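Local coordinates for putative amidohydrolase (Unidentified, PDB 3MKV) that acts as a prolidase of the amidohydrolase superfamily, hydrolysing dipeptides that end in proline at a zinc centre with a carboxylated lysine, at the interface of chains A and B. Residues are numbered along the deposited sequence; one frame, centred on the assembly and turned at random. Chains: chain A/B, Putative amidohydrolase.

The interface of chains A and B. Residues chain A 83, 87, 114-115, 162, 164; chain B 83-84.
B:Val84 inserts its branched side chain into a largely apolar pocket of chain A formed by A:Pro114, A:Phe115 and A:Val164, with the A:Thr87 hydroxyl at its edge. It lies in the first turn of helix 83-99 and buries 94 Å² against chain A. Its two methyls share the work, and both rest on one face of the A:Phe115 ring. CG1, anti to the backbone N (chi1 159°), sits over the centre of that face, 4.0 Å above the plane. CG2 lies over the same face, nearer the rim, 3.6 Å from CE2 of A:Phe115. The same methyl meets the A:Thr87 hydroxyl and the A:Val164 branch, with CG2 of B:Val84 3.9 Å from CG2 of A:Val164. A:Pro114 closes the pocket with its ring carbon CB, which packs on CB of B:Val84.

The A:Thr87 hydroxyl beside this methyl is satisfied within its own helix. OG1 donates to the backbone O of A:Asn83 at 2.7 Å. This fixes the rotation of the threonine, and its CG2 methyl faces the backbone O of B:Val84.

Next to the pocket, B:Asn83 buries 43 Å². It and A:Asn83 approach across the two-fold through their amide nitrogens, ND2 to ND2 at 3.3 Å. The amide planes are only 24° apart. This pair is a contact, not a bond. The A:Asn83 amide is held from behind: its OD1 accepts the backbone N of A:Val164 at 2.7 Å in a nearly straight bond, with the donor tilted 34° from the carbonyl plane. This bond also ties the loop carrying A:Val164 to the helix start. ND2 of B:Asn83 makes a long, bent contact to a water, which also contacts the backbone O of A:Val162.

The patch joins the starts of two symmetry-related helices 83-99. Its twin repeats the valine insertion with the chains exchanged. In the deposited assembly of eight copies it may help pair chains A and B; the structure alone does not show whether this pairing persists in solution.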
ATOM      1  N   ASN A  83      16.330 -15.241  13.969  1.00 52.90           N
ATOM      2  CA  ASN A  83      17.618 -14.980  13.358  1.00 49.08           C
ATOM      3  C   ASN A  83      18.785 -15.260  14.311  1.00 50.84           C
ATOM      4  O   ASN A  83      19.864 -15.665  13.889  1.00 53.92           O
ATOM      5  CB  ASN A  83      17.655 -13.537  12.855  1.00 45.62           C
ATOM      6  CG  ASN A  83      16.766 -13.317  11.628  1.00 46.66           C
ATOM      7  OD1 ASN A  83      16.669 -14.176  10.740  1.00 40.36           O
ATOM      8  ND2 ASN A  83      16.131 -12.149  11.563  1.00 40.73           N
ATOM      9  N   THR A  87      21.657 -18.218  13.679  1.00 39.27           N
ATOM     10  CA  THR A  87      23.031 -17.755  13.621  1.00 38.71           C
ATOM     11  C   THR A  87      23.899 -18.547  14.590  1.00 41.99           C
ATOM     12  O   THR A  87      24.951 -19.050  14.225  1.00 43.95           O
ATOM     13  CB  THR A  87      23.131 -16.251  14.006  1.00 42.54           C
ATOM     14  OG1 THR A  87      22.441 -15.444  13.045  1.00 45.90           O
ATOM     15  CG2 THR A  87      24.566 -15.816  14.072  1.00 34.28           C
ATOM     16  N   PRO A 114      27.601 -11.272   5.752  1.00 49.65           N
ATOM     17  CA  PRO A 114      27.823 -11.142   7.197  1.00 47.13           C
ATOM     18  C   PRO A 114      28.533 -12.352   7.803  1.00 49.99           C
ATOM     19  O   PRO A 114      29.423 -12.184   8.643  1.00 54.27           O
ATOM     20  CB  PRO A 114      26.406 -11.000   7.755  1.00 49.73           C
ATOM     21  CG  PRO A 114      25.626 -10.397   6.621  1.00 44.42           C
ATOM     22  CD  PRO A 114      26.184 -11.076   5.397  1.00 43.56           C
ATOM     23  N   PHE A 115      28.162 -13.556   7.370  1.00 49.85           N
ATOM     24  CA  PHE A 115      28.904 -14.768   7.730  1.00 50.51           C
ATOM     25  C   PHE A 115      30.326 -14.743   7.171  1.00 49.27           C
ATOM     26  O   PHE A 115      31.291 -15.151   7.825  1.00 47.04           O
ATOM     27  CB  PHE A 115      28.185 -16.012   7.205  1.00 52.02           C
ATOM     28  CG  PHE A 115      27.033 -16.452   8.059  1.00 50.18           C
ATOM     29  CD1 PHE A 115      27.254 -16.978   9.319  1.00 58.14           C
ATOM     30  CD2 PHE A 115      25.734 -16.342   7.600  1.00 47.56           C
ATOM     31  CE1 PHE A 115      26.198 -17.390  10.109  1.00 59.25           C
ATOM     32  CE2 PHE A 115      24.679 -16.751   8.377  1.00 56.04           C
ATOM     33  CZ  PHE A 115      24.911 -17.280   9.638  1.00 55.74           C
ATOM     34  N   VAL A 162      15.828  -9.817   4.989  1.00 80.55           N
ATOM     35  CA  VAL A 162      16.149 -11.224   4.822  1.00 76.21           C
ATOM     36  C   VAL A 162      16.134 -11.978   6.165  1.00 70.48           C
ATOM     37  O   VAL A 162      16.616 -11.476   7.190  1.00 64.91           O
ATOM     38  CB  VAL A 162      17.513 -11.406   4.124  1.00 75.59           C
ATOM     39  CG1 VAL A 162      17.885 -10.137   3.370  1.00 75.62           C
ATOM     40  CG2 VAL A 162      18.595 -11.801   5.128  1.00 80.00           C
ATOM     41  N   VAL A 164      17.577 -15.004   8.319  1.00 53.33           N
ATOM     42  CA  VAL A 164      18.869 -15.668   8.328  1.00 48.82           C
ATOM     43  C   VAL A 164      18.750 -17.145   7.965  1.00 51.13           C
ATOM     44  O   VAL A 164      19.685 -17.742   7.434  1.00 48.69           O
ATOM     45  CB  VAL A 164      19.533 -15.525   9.700  1.00 52.15           C
ATOM     46  CG1 VAL A 164      20.725 -16.454   9.823  1.00 44.89           C
ATOM     47  CG2 VAL A 164      19.926 -14.064   9.937  1.00 47.11           C
TER
ATOM     48  N   ASN B  83      22.008  -8.661  11.217  1.00 47.42           N
ATOM     49  CA  ASN B  83      21.547  -9.487  12.314  1.00 45.60           C
ATOM     50  C   ASN B  83      22.615 -10.488  12.742  1.00 44.94           C
ATOM     51  O   ASN B  83      22.880 -10.660  13.928  1.00 46.72           O
ATOM     52  CB  ASN B  83      20.265 -10.209  11.904  1.00 43.06           C
ATOM     53  CG  ASN B  83      19.087  -9.275  11.811  1.00 43.98           C
ATOM     54  OD1 ASN B  83      19.044  -8.255  12.500  1.00 46.19           O
ATOM     55  ND2 ASN B  83      18.111  -9.619  10.964  1.00 43.31           N
ATOM     56  N   VAL B  84      23.235 -11.141  11.773  1.00 44.87           N
ATOM     57  CA  VAL B  84      24.231 -12.166  12.086  1.00 49.55           C
ATOM     58  C   VAL B  84      25.369 -11.589  12.924  1.00 49.45           C
ATOM     59  O   VAL B  84      25.815 -12.186  13.908  1.00 48.09           O
ATOM     60  CB  VAL B  84      24.801 -12.797  10.791  1.00 46.33           C
ATOM     61  CG1 VAL B  84      26.151 -13.463  11.057  1.00 41.91           C
ATOM     62  CG2 VAL B  84      23.786 -13.767  10.185  1.00 41.94           C
TER
HETATM   63  O   HOH W   1      19.022 -11.116   8.330  1.00 54.32           O